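SusD superfamily protein (Bacteroides thetaiotaomicron, PDB 3MCX) is of unknown function but, as a SusD-family protein of the outer membrane, probably binds glycans at the cell surface for uptake through a partner transporter. Local coordinates at residues L335-G340 / E413-G418; Y45-D50 / E274-V279. All coordinates share one frame; numbering follows the deposited sequence.

Contact 1. Residues L335-G340 / E413-G418; sequences LAKFPG and ELVGEG
With CG of K337 anti to its carbonyl carbon (chi1 -83°) and every later torsion extended, the lysine runs straight from the loop after strand 334-335 into the turn L414-E417. Its ammonium ends among three oxygens. NZ donates to V415 O at 2.8 Å, in the carbonyl plane and on a lone pair, and to E413 O at 2.9 Å, from above the carbonyl plane. The third partner is E417, whose extended chain crosses the lysine at about a right angle and offers OE2 to NZ at 2.8 Å, a salt bridge met from above the carboxylate plane; its other oxygen, OE1, is paired with R355. The buried charge is gripped by one carboxylate and two backbone carbonyls, and an alanine here would probably leave both carbonyls and the carboxylate without this shared donor and loosen the turn against the loop. L335 sets CG anti to its backbone N (chi1 -178°), so that CD1 meets V415 CG1 tip to tip at 4.0 Å and CD2 rests 3.7 Å from G416 CA. Next to it, K337 CB sits over the centre of the F338 ring, whose edge comes to G416 O, with CZ at 3.4 Å. A side chain on G416 would run into L335 CD2, and the residue's positive phi also calls for glycine. L414 to E417 form a type II beta turn with glycine at its third position, closed by E417 N to L414 O and fastened by a lysine reaching the V415 carbonyl within it, the E417 carboxylate at its end and the E413 carbonyl just before it.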
loop_
_atom_site.group_PDB
_atom_site.type_symbol
_atom_site.label_atom_id
_atom_site.label_comp_id
_atom_site.label_asym_id
_atom_site.label_seq_id
_atom_site.Cartn_x
_atom_site.Cartn_y
_atom_site.Cartn_z
ATOM N N LEU A 335 12.016 8.695 -8.716
ATOM C CA LEU A 335 10.678 8.321 -9.149
ATOM C C LEU A 335 9.800 9.557 -9.141
ATOM O O LEU A 335 9.713 10.216 -8.093
ATOM C CB LEU A 335 10.119 7.260 -8.192
ATOM C CG LEU A 335 8.730 6.727 -8.546
ATOM C CD1 LEU A 335 8.764 6.030 -9.886
ATOM C CD2 LEU A 335 8.153 5.842 -7.420
ATOM N N ALA A 336 9.123 9.856 -10.241
ATOM C CA ALA A 336 8.359 11.111 -10.391
ATOM C C ALA A 336 6.830 10.899 -10.324
ATOM O O ALA A 336 6.081 11.680 -10.883
ATOM C CB ALA A 336 8.753 11.819 -11.692
ATOM N N LYS A 337 6.371 9.848 -9.665
ATOM C CA LYS A 337 4.945 9.577 -9.552
ATOM C C LYS A 337 4.165 10.582 -8.694
ATOM O O LYS A 337 2.978 10.710 -8.885
ATOM C CB LYS A 337 4.670 8.181 -8.999
ATOM C CG LYS A 337 4.732 7.119 -10.024
ATOM C CD LYS A 337 4.194 5.801 -9.481
ATOM C CE LYS A 337 4.186 4.817 -10.617
ATOM N NZ LYS A 337 3.852 3.450 -10.217
ATOM N N PHE A 338 4.819 11.259 -7.747
ATOM C CA PHE A 338 4.101 12.096 -6.774
ATOM C C PHE A 338 4.670 13.515 -6.747
ATOM O O PHE A 338 5.188 13.991 -5.729
ATOM C CB PHE A 338 4.174 11.430 -5.389
ATOM C CG PHE A 338 3.890 9.957 -5.427
ATOM C CD1 PHE A 338 2.676 9.492 -5.910
ATOM C CD2 PHE A 338 4.878 9.018 -5.073
ATOM C CE1 PHE A 338 2.416 8.095 -5.992
ATOM C CE2 PHE A 338 4.618 7.622 -5.157
ATOM C CZ PHE A 338 3.376 7.179 -5.626
ATOM N N PRO A 339 4.541 14.255 -7.868
ATOM C CA PRO A 339 5.188 15.575 -7.960
ATOM C C PRO A 339 4.359 16.713 -7.344
ATOM O O PRO A 339 4.814 17.861 -7.328
ATOM C CB PRO A 339 5.292 15.760 -9.449
ATOM C CG PRO A 339 3.982 15.133 -9.966
ATOM C CD PRO A 339 3.847 13.905 -9.127
ATOM N N GLY A 340 3.138 16.417 -6.873
ATOM C CA GLY A 340 2.243 17.458 -6.362
ATOM C C GLY A 340 1.292 17.963 -7.428
ATOM O O GLY A 340 1.495 17.726 -8.628
ATOM N N GLU A 413 4.465 -1.388 -13.041
ATOM C CA GLU A 413 3.263 -0.591 -12.941
ATOM C C GLU A 413 3.085 0.036 -11.573
ATOM O O GLU A 413 2.619 1.161 -11.473
ATOM C CB GLU A 413 2.020 -1.443 -13.277
ATOM C CG GLU A 413 0.722 -0.626 -13.345
ATOM C CD GLU A 413 0.813 0.524 -14.351
ATOM O OE1 GLU A 413 1.364 0.294 -15.446
ATOM O OE2 GLU A 413 0.328 1.654 -14.061
ATOM N N LEU A 414 3.428 -0.696 -10.521
ATOM C CA LEU A 414 3.043 -0.327 -9.155
ATOM C C LEU A 414 4.208 0.146 -8.294
ATOM O O LEU A 414 4.064 0.342 -7.096
ATOM C CB LEU A 414 2.341 -1.513 -8.481
ATOM C CG LEU A 414 1.060 -1.989 -9.201
ATOM C CD1 LEU A 414 0.481 -3.238 -8.550
ATOM C CD2 LEU A 414 0.018 -0.866 -9.222
ATOM N N VAL A 415 5.356 0.373 -8.931
ATOM C CA VAL A 415 6.513 0.911 -8.211
ATOM C C VAL A 415 6.112 2.182 -7.453
ATOM O O VAL A 415 5.473 3.059 -7.994
ATOM C CB VAL A 415 7.700 1.197 -9.176
ATOM C CG1 VAL A 415 7.359 2.291 -10.225
ATOM C CG2 VAL A 415 8.959 1.561 -8.370
ATOM N N GLY A 416 6.448 2.258 -6.181
ATOM C CA GLY A 416 6.131 3.458 -5.398
ATOM C C GLY A 416 4.759 3.451 -4.744
ATOM O O GLY A 416 4.441 4.350 -3.982
ATOM N N GLU A 417 3.966 2.414 -4.977
ATOM C CA GLU A 417 2.584 2.368 -4.515
ATOM C C GLU A 417 2.322 1.350 -3.391
ATOM O O GLU A 417 1.160 1.092 -3.018
ATOM C CB GLU A 417 1.637 2.218 -5.719
ATOM C CG GLU A 417 1.707 3.436 -6.640
ATOM C CD GLU A 417 0.866 3.284 -7.892
ATOM O OE1 GLU A 417 -0.355 3.509 -7.829
ATOM O OE2 GLU A 417 1.441 2.897 -8.911
ATOM N N GLY A 418 3.395 0.871 -2.793
ATOM C CA GLY A 418 3.303 0.195 -1.508
ATOM C C GLY A 418 2.948 -1.271 -1.495
ATOM O O GLY A 418 2.723 -1.809 -0.428
#

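Contact 2. Residues Y45-D50 / E274-V279; sequences YWYYGD and EGAPMV
W46 and Y47, neighbours on helix 44-51, take different first torsions and so receive the short helix 276-279 in different ways. W46 has CG anti to its backbone N (chi1 -169°), which carries the indole across the first turn of that helix. A276 CB stands over one face of the indole, 3.8 Å from the centroid of the five-membered ring and 26° off its normal, a CH-pi contact displaced toward the rim; its closest carbon is W46 CD2, at 3.5 Å. Farther along the indole, P277 crosses the tryptophan at about a right angle, bringing CG to 3.5 Å from W46 CH2 and CD just as near CZ3. Y47 instead holds CG in the crowded position between the backbone N and the carbonyl carbon (chi1 57°). Its ring therefore offers an edge to the same methyl, with CD2 3.9 Å from A276 CB, and A276 is packed between an indole face and a phenol edge. Beyond that edge the hydroxyl reaches a water lying in the plane of the ring. Y47 OH donates to this water at 2.6 Å, and the water passes its own hydrogens to E274 O, also at 2.6 Å, and to E274 OE1 at 2.7 Å. The glutamate folds back to join in, while OE1 is also salt-bridged to R67. No direct hydrogen bond joins the two segments, so the polar link rests on this water. G275 is the N-cap of helix 276-279, its O taking the V279 N-H at 3.0 Å. This is packing of helix 44-51 against the N-terminal first turn of helix 276-279, in which W46 packs on both A276 and P277 while Y47 adds its edge to A276.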
loop_
_atom_site.group_PDB
_atom_site.type_symbol
_atom_site.label_atom_id
_atom_site.label_comp_id
_atom_site.label_asym_id
_atom_site.label_seq_id
_atom_site.Cartn_x
_atom_site.Cartn_y
_atom_site.Cartn_z
ATOM N N TYR A 45 3.203 3.504 5.826
ATOM C CA TYR A 45 2.436 2.460 5.130
ATOM C C TYR A 45 2.418 2.658 3.597
ATOM O O TYR A 45 1.912 1.798 2.856
ATOM C CB TYR A 45 1.034 2.323 5.694
ATOM C CG TYR A 45 0.997 1.738 7.096
ATOM C CD1 TYR A 45 1.201 2.529 8.214
ATOM C CD2 TYR A 45 0.751 0.391 7.287
ATOM C CE1 TYR A 45 1.146 1.993 9.492
ATOM C CE2 TYR A 45 0.694 -0.145 8.577
ATOM C CZ TYR A 45 0.883 0.660 9.652
ATOM O OH TYR A 45 0.813 0.140 10.925
ATOM N N TRP A 46 2.900 3.812 3.149
ATOM C CA TRP A 46 3.025 4.095 1.723
ATOM C C TRP A 46 4.295 3.440 1.202
ATOM O O TRP A 46 4.246 2.619 0.275
ATOM C CB TRP A 46 2.984 5.609 1.504
ATOM C CG TRP A 46 2.846 6.059 0.086
ATOM C CD1 TRP A 46 3.140 5.362 -1.040
ATOM C CD2 TRP A 46 2.426 7.369 -0.328
ATOM N NE1 TRP A 46 2.892 6.175 -2.157
ATOM C CE2 TRP A 46 2.471 7.407 -1.725
ATOM C CE3 TRP A 46 2.013 8.529 0.363
ATOM C CZ2 TRP A 46 2.100 8.548 -2.456
ATOM C CZ3 TRP A 46 1.650 9.660 -0.367
ATOM C CH2 TRP A 46 1.702 9.664 -1.754
ATOM N N TYR A 47 5.435 3.763 1.791
ATOM C CA TYR A 47 6.697 3.299 1.221
ATOM C C TYR A 47 7.240 1.996 1.774
ATOM O O TYR A 47 8.171 1.418 1.198
ATOM C CB TYR A 47 7.759 4.404 1.215
ATOM C CG TYR A 47 8.094 5.025 2.551
ATOM C CD1 TYR A 47 8.614 4.262 3.604
ATOM C CD2 TYR A 47 8.017 6.387 2.745
ATOM C CE1 TYR A 47 8.957 4.856 4.845
ATOM C CE2 TYR A 47 8.353 6.989 3.937
ATOM C CZ TYR A 47 8.818 6.214 4.992
ATOM O OH TYR A 47 9.156 6.818 6.200
ATOM N N TYR A 48 6.656 1.455 2.866
ATOM C CA TYR A 48 7.111 0.163 3.404
ATOM C C TYR A 48 7.151 -0.933 2.351
ATOM O O TYR A 48 8.188 -1.594 2.191
ATOM C CB TYR A 48 6.246 -0.251 4.590
ATOM C CG TYR A 48 6.605 -1.592 5.210
ATOM C CD1 TYR A 48 7.673 -1.728 6.064
ATOM C CD2 TYR A 48 5.871 -2.746 4.908
ATOM C CE1 TYR A 48 7.984 -2.949 6.645
ATOM C CE2 TYR A 48 6.186 -3.974 5.474
ATOM C CZ TYR A 48 7.252 -4.059 6.332
ATOM O OH TYR A 48 7.585 -5.254 6.910
ATOM N N GLY A 49 6.087 -1.066 1.584
ATOM C CA GLY A 49 5.970 -2.141 0.613
ATOM C C GLY A 49 6.824 -1.962 -0.620
ATOM O O GLY A 49 6.873 -2.850 -1.468
ATOM N N ASP A 50 7.507 -0.828 -0.747
ATOM C CA ASP A 50 8.507 -0.632 -1.780
ATOM C C ASP A 50 9.931 -0.830 -1.249
ATOM O O ASP A 50 10.676 -1.639 -1.785
ATOM C CB ASP A 50 8.314 0.734 -2.393
ATOM C CG ASP A 50 7.023 0.815 -3.163
ATOM O OD1 ASP A 50 6.950 0.161 -4.238
ATOM O OD2 ASP A 50 6.108 1.503 -2.693
ATOM N N GLU A 274 8.221 14.358 6.043
ATOM C CA GLU A 274 8.308 12.902 6.178
ATOM C C GLU A 274 7.430 12.178 5.197
ATOM O O GLU A 274 7.548 10.976 5.011
ATOM C CB GLU A 274 7.969 12.448 7.611
ATOM C CG GLU A 274 8.932 12.923 8.655
ATOM C CD GLU A 274 10.293 12.249 8.653
ATOM O OE1 GLU A 274 10.513 11.299 7.898
ATOM O OE2 GLU A 274 11.179 12.722 9.430
ATOM N N GLY A 275 6.490 12.888 4.565
ATOM C CA GLY A 275 5.608 12.218 3.637
ATOM C C GLY A 275 6.350 11.561 2.490
ATOM O O GLY A 275 7.383 12.030 2.039
ATOM N N ALA A 276 5.796 10.457 1.991
ATOM C CA ALA A 276 6.463 9.735 0.919
ATOM C C ALA A 276 6.850 10.622 -0.248
ATOM O O ALA A 276 7.926 10.441 -0.790
ATOM C CB ALA A 276 5.655 8.491 0.451
ATOM N N PRO A 277 5.967 11.526 -0.696
ATOM C CA PRO A 277 6.332 12.342 -1.847
ATOM C C PRO A 277 7.617 13.159 -1.617
ATOM O O PRO A 277 8.461 13.246 -2.518
ATOM C CB PRO A 277 5.087 13.195 -2.085
ATOM C CG PRO A 277 3.978 12.273 -1.669
ATOM C CD PRO A 277 4.526 11.623 -0.390
HETATM N N MSE A 278 7.806 13.726 -0.426
HETATM C CA MSE A 278 9.027 14.443 -0.117
HETATM C C MSE A 278 10.205 13.488 0.053
HETATM O O MSE A 278 11.338 13.829 -0.284
HETATM C CB MSE A 278 8.861 15.338 1.118
HETATM C CG MSE A 278 8.117 16.610 0.811
HETATM SE SE MSE A 278 8.812 17.707 -0.626
HETATM C CE MSE A 278 10.604 17.870 -0.005
ATOM N N VAL A 279 9.934 12.295 0.565
ATOM C CA VAL A 279 11.020 11.328 0.740
ATOM C C VAL A 279 11.494 10.768 -0.613
ATOM O O VAL A 279 12.653 10.380 -0.740
ATOM C CB VAL A 279 10.641 10.266 1.804
ATOM C CG1 VAL A 279 11.792 9.223 2.037
ATOM C CG2 VAL A 279 10.267 10.992 3.109
HETATM O O HOH W 1 9.188 9.426 6.398
#

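Contacts 1 and 2 adjoin in the buried interior, their centres about 9 Å apart, and follow one another in series along the chain. D50, on the helix of contact 2, joins them through its carboxylate: OD1 lies 2.9 Å from G416 N and OD2 lies 2.8 Å from G418 N, both probable hydrogen bonds to the glycine-rich segment 413-418. W46 adds a second bridge, its indole meeting the F338 ring edge to face while NE1 makes a weak hydrogen bond to G416 O. Neither contact forms a metal site: the side chain of E413 is about 10 Å from that of D383, a zinc ligand with no metal bound in this model, and contact 2 lies away from the zinc sites.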